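Local coordinates for protein 2-methyl-aconitate isomerase (Shewanella oneidensis, PDB 5K87) that catalyses the cis-trans isomerization of 2-methyl-aconitate by base-catalysed proton abstraction, a step in propionate breakdown through the 2-methylcitrate cycle, at residues 141-144 and 149-152; 33-38 and 46-51. The protein carries 1 engineered substitution. All coordinates share one frame; numbering follows the deposited sequence. Where two conformers were deposited one is given.

Contact 1: residues 141-144 and 149-152; sequences IWQA and TIIA
Ile141 and Ile150 face each other as an antiparallel hydrogen-bonded pair and bury more surface here than any other residues. Ile141 N donates to Ile150 O at 2.7 Å, and Ile150 N returns a bond of 2.9 Å to Ile141 O. Ile141 O takes a further CA-H...O contact from Thr149 CA at 3.4 Å. The segments belong to the beta hairpin of strands 135-143 and 148-157, which run at 142° to each other here. Both isoleucines lie on the same sheet face, where both touch Thr113 of helix 113-122. Ile141 has CG1 beside its backbone N (chi1 -59°), which carries CD1 along the neighbouring strand to 4.1 Å from Ala152 CB. Ile150 sends its CD1 the other way, to 3.7 Å from Gln143 CG, the two chains lying side by side. The Gln143 amide is held within the hairpin turn by Asn145 and the backbone N of Ile146, and its side chain is about 7 Å from that of Cys109, the inferred proton donor/acceptor. On the opposite face, Thr149 OG1 sits at the edge of the Trp142 ring and hydrogen-bonds to His87.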
# COMPACT_ATOMS: atom_id res chain seq x y z
N ILE A 141 -1.81 -29.09 1.41
CA ILE A 141 -2.47 -28.14 0.53
C ILE A 141 -2.39 -28.61 -0.91
O ILE A 141 -1.31 -28.95 -1.40
CB ILE A 141 -1.80 -26.75 0.63
CG1 ILE A 141 -1.85 -26.22 2.06
CG2 ILE A 141 -2.48 -25.78 -0.31
CD1 ILE A 141 -0.87 -25.10 2.34
N TRP A 142 -3.53 -28.65 -1.59
CA TRP A 142 -3.55 -28.85 -3.03
C TRP A 142 -3.54 -27.48 -3.69
O TRP A 142 -4.49 -26.71 -3.59
CB TRP A 142 -4.80 -29.64 -3.45
CG TRP A 142 -4.91 -29.82 -4.93
CD1 TRP A 142 -5.88 -29.31 -5.75
CD2 TRP A 142 -4.03 -30.58 -5.77
NE1 TRP A 142 -5.66 -29.71 -7.05
CE2 TRP A 142 -4.53 -30.48 -7.09
CE3 TRP A 142 -2.87 -31.32 -5.54
CZ2 TRP A 142 -3.90 -31.11 -8.17
CZ3 TRP A 142 -2.25 -31.94 -6.62
CH2 TRP A 142 -2.77 -31.83 -7.91
N GLN A 143 -2.41 -27.18 -4.32
CA GLN A 143 -2.25 -25.92 -5.04
C GLN A 143 -2.96 -26.10 -6.37
O GLN A 143 -2.46 -26.79 -7.26
CB GLN A 143 -0.76 -25.60 -5.22
CG GLN A 143 -0.46 -24.11 -5.13
CD GLN A 143 -1.30 -23.31 -6.10
OE1 GLN A 143 -1.52 -23.72 -7.24
NE2 GLN A 143 -1.81 -22.17 -5.65
N ALA A 144 -4.14 -25.52 -6.49
CA ALA A 144 -5.01 -25.78 -7.61
C ALA A 144 -4.70 -24.96 -8.86
O ALA A 144 -5.19 -25.29 -9.94
CB ALA A 144 -6.48 -25.60 -7.20
N THR A 149 1.33 -30.41 -4.66
CA THR A 149 1.15 -30.51 -3.22
C THR A 149 2.12 -29.60 -2.49
O THR A 149 3.32 -29.55 -2.80
CB THR A 149 1.43 -31.94 -2.74
OG1 THR A 149 0.52 -32.85 -3.38
CG2 THR A 149 1.29 -32.06 -1.22
N ILE A 150 1.60 -28.85 -1.51
CA ILE A 150 2.45 -28.06 -0.63
C ILE A 150 2.03 -28.35 0.80
O ILE A 150 0.85 -28.48 1.08
CB ILE A 150 2.33 -26.56 -0.92
CG1 ILE A 150 2.71 -26.28 -2.37
CG2 ILE A 150 3.20 -25.78 0.03
CD1 ILE A 150 2.31 -24.91 -2.82
N ILE A 151 3.00 -28.51 1.70
CA ILE A 151 2.71 -28.81 3.10
C ILE A 151 3.02 -27.59 3.96
O ILE A 151 4.06 -26.94 3.77
CB ILE A 151 3.58 -29.98 3.58
CG1 ILE A 151 3.45 -31.19 2.66
CG2 ILE A 151 3.25 -30.33 5.02
CD1 ILE A 151 2.06 -31.78 2.59
N ALA A 152 2.13 -27.26 4.89
CA ALA A 152 2.42 -26.21 5.87
C ALA A 152 2.32 -26.79 7.27
O ALA A 152 1.28 -27.35 7.63
CB ALA A 152 1.45 -25.06 5.71

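Contact 2: residues 33-38 and 46-51; sequences DLPEAA and DALLLR
Leu48 meets Pro35, Leu34 and Ala38 through a single methyl, CD2. The closest approach is 3.7 Å, from Leu48 CD2 to Pro35 CD, where the leucine methyl points at the CD corner of the proline ring. The same methyl lies 4.0 Å from Leu34 CD2, whose side chain crosses that of Leu48 at a slant, and 4.1 Å from Ala38 CB. With CG anti to the backbone N (chi1 171°), the Leu48 chain extends from the helix toward the loop, and chi2 (62°) then sets where CD2 falls. The fit is tight but narrow, for the two segments together bury only 127 Å² and their nearest CA atoms, those of Ala38 and Leu48, remain 7.5 Å apart. In the fold this is a loop-on-helix packing: residues 33-38 follow strand 24-30 and turn into a 3-10 segment, while Leu48 lies on helix 43-53, the next helix in the chain. The Ala38 N to Pro35 O bond of 2.8 Å spans three residues, as expected for a 3-10 turn, and brings Ala38 round beside Pro35 to face the same methyl. Further inward, Leu34 packs on Phe29 and Ile78 of the neighbouring strands, and Leu48 also touches Val396 of strand 393-396. The outer side is looser. Glu36 and Ala37, in the 3-10 segment, are exposed and make no contact with the helix segment; Ala47, on the helix, is likewise exposed. Polar links bypass the apolar patch: Ala38 O accepts from Arg45 NE, and Asp46, whose CB points away from the loop, bonds through OD1 to Trp105 NE1. Arg51, farther along the helix, packs on Phe174 of the second subunit.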
# COMPACT_ATOMS: atom_id res chain seq x y z
N ASP A 33 -18.20 -18.62 1.26
CA ASP A 33 -18.56 -17.26 1.66
C ASP A 33 -18.75 -16.32 0.47
O ASP A 33 -19.28 -15.22 0.62
CB ASP A 33 -17.50 -16.69 2.61
CG ASP A 33 -17.48 -17.40 3.95
OD1 ASP A 33 -18.55 -17.90 4.38
OD2 ASP A 33 -16.41 -17.44 4.59
N LEU A 34 -18.31 -16.74 -0.71
CA LEU A 34 -18.43 -15.90 -1.89
C LEU A 34 -19.87 -15.87 -2.39
O LEU A 34 -20.61 -16.83 -2.20
CB LEU A 34 -17.53 -16.43 -3.00
CG LEU A 34 -16.03 -16.40 -2.72
CD1 LEU A 34 -15.26 -17.10 -3.84
CD2 LEU A 34 -15.55 -14.96 -2.55
N PRO A 35 -20.26 -14.76 -3.04
CA PRO A 35 -21.55 -14.75 -3.73
C PRO A 35 -21.65 -15.93 -4.69
O PRO A 35 -20.64 -16.35 -5.26
CB PRO A 35 -21.53 -13.43 -4.51
CG PRO A 35 -20.58 -12.56 -3.75
CD PRO A 35 -19.53 -13.49 -3.20
N GLU A 36 -22.85 -16.47 -4.88
CA GLU A 36 -23.06 -17.66 -5.67
C GLU A 36 -22.36 -17.62 -7.03
O GLU A 36 -21.67 -18.57 -7.41
CB GLU A 36 -24.56 -17.89 -5.87
CG GLU A 36 -24.90 -19.21 -6.56
CD GLU A 36 -26.40 -19.42 -6.71
OE1 GLU A 36 -26.80 -20.34 -7.45
OE2 GLU A 36 -27.18 -18.68 -6.08
N ALA A 37 -22.51 -16.51 -7.75
CA ALA A 37 -21.92 -16.37 -9.07
C ALA A 37 -20.39 -16.48 -9.06
O ALA A 37 -19.79 -16.87 -10.05
CB ALA A 37 -22.34 -15.06 -9.71
N ALA A 38 -19.78 -16.12 -7.93
CA ALA A 38 -18.33 -16.16 -7.79
C ALA A 38 -17.81 -17.48 -7.25
O ALA A 38 -16.61 -17.62 -7.02
CB ALA A 38 -17.84 -14.99 -6.93
N ASP A 46 -13.85 -12.80 -10.93
CA ASP A 46 -12.79 -11.86 -11.23
C ASP A 46 -13.22 -10.43 -10.94
O ASP A 46 -12.46 -9.65 -10.37
CB ASP A 46 -12.32 -11.97 -12.68
CG ASP A 46 -11.58 -13.25 -12.98
OD1 ASP A 46 -11.23 -14.00 -12.04
OD2 ASP A 46 -11.32 -13.52 -14.18
N ALA A 47 -14.45 -10.08 -11.32
CA ALA A 47 -14.95 -8.73 -11.08
C ALA A 47 -15.02 -8.41 -9.58
O ALA A 47 -14.70 -7.29 -9.17
CB ALA A 47 -16.32 -8.55 -11.71
N LEU A 48 -15.46 -9.38 -8.79
CA LEU A 48 -15.53 -9.20 -7.34
C LEU A 48 -14.15 -8.95 -6.77
O LEU A 48 -13.93 -7.99 -6.01
CB LEU A 48 -16.15 -10.43 -6.68
CG LEU A 48 -16.09 -10.45 -5.16
CD1 LEU A 48 -16.89 -9.30 -4.59
CD2 LEU A 48 -16.61 -11.78 -4.64
N LEU A 49 -13.19 -9.78 -7.15
CA LEU A 49 -11.84 -9.68 -6.60
C LEU A 49 -11.17 -8.38 -7.03
O LEU A 49 -10.48 -7.74 -6.24
CB LEU A 49 -11.00 -10.88 -7.01
CG LEU A 49 -11.52 -12.21 -6.46
CD1 LEU A 49 -10.70 -13.37 -6.94
CD2 LEU A 49 -11.53 -12.19 -4.96
N LEU A 50 -11.37 -7.99 -8.29
CA LEU A 50 -10.86 -6.71 -8.75
C LEU A 50 -11.37 -5.56 -7.90
O LEU A 50 -10.60 -4.69 -7.46
CB LEU A 50 -11.23 -6.49 -10.22
CG LEU A 50 -10.40 -7.26 -11.24
CD1 LEU A 50 -11.15 -7.37 -12.56
CD2 LEU A 50 -9.05 -6.59 -11.46
N ARG A 51 -12.67 -5.55 -7.62
CA ARG A 51 -13.25 -4.46 -6.87
C ARG A 51 -12.82 -4.48 -5.41
O ARG A 51 -12.62 -3.43 -4.81
CB ARG A 51 -14.77 -4.50 -6.99
CG ARG A 51 -15.44 -3.21 -6.58
CD ARG A 51 -15.01 -2.04 -7.46
NE ARG A 51 -15.49 -0.79 -6.90
CZ ARG A 51 -14.88 -0.14 -5.92
NH1 ARG A 51 -13.75 -0.61 -5.40
NH2 ARG A 51 -15.39 0.99 -5.46

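In the fold
Both contacts are buried, but contact 1 is the more central, its centre about 13 Å from the centre of the chain, against about 23 Å for that of contact 2, which lies toward the periphery with exposed residues in its segments. They share no element: 141-144 and 149-152 pair adjacent strands of one hairpin, whereas 33-38 and 46-51 pack a loop on the following helix. Main-chain hydrogen bonds set the register of contact 1, which buries 298 Å²; contact 2 rests on apolar carbons alone and buries less than half as much. The side chain of Gln143 in contact 1 comes within about 9 Å of the bound malonate; contact 2 is remote from the annotated sites, and its helix segment reaches the second subunit.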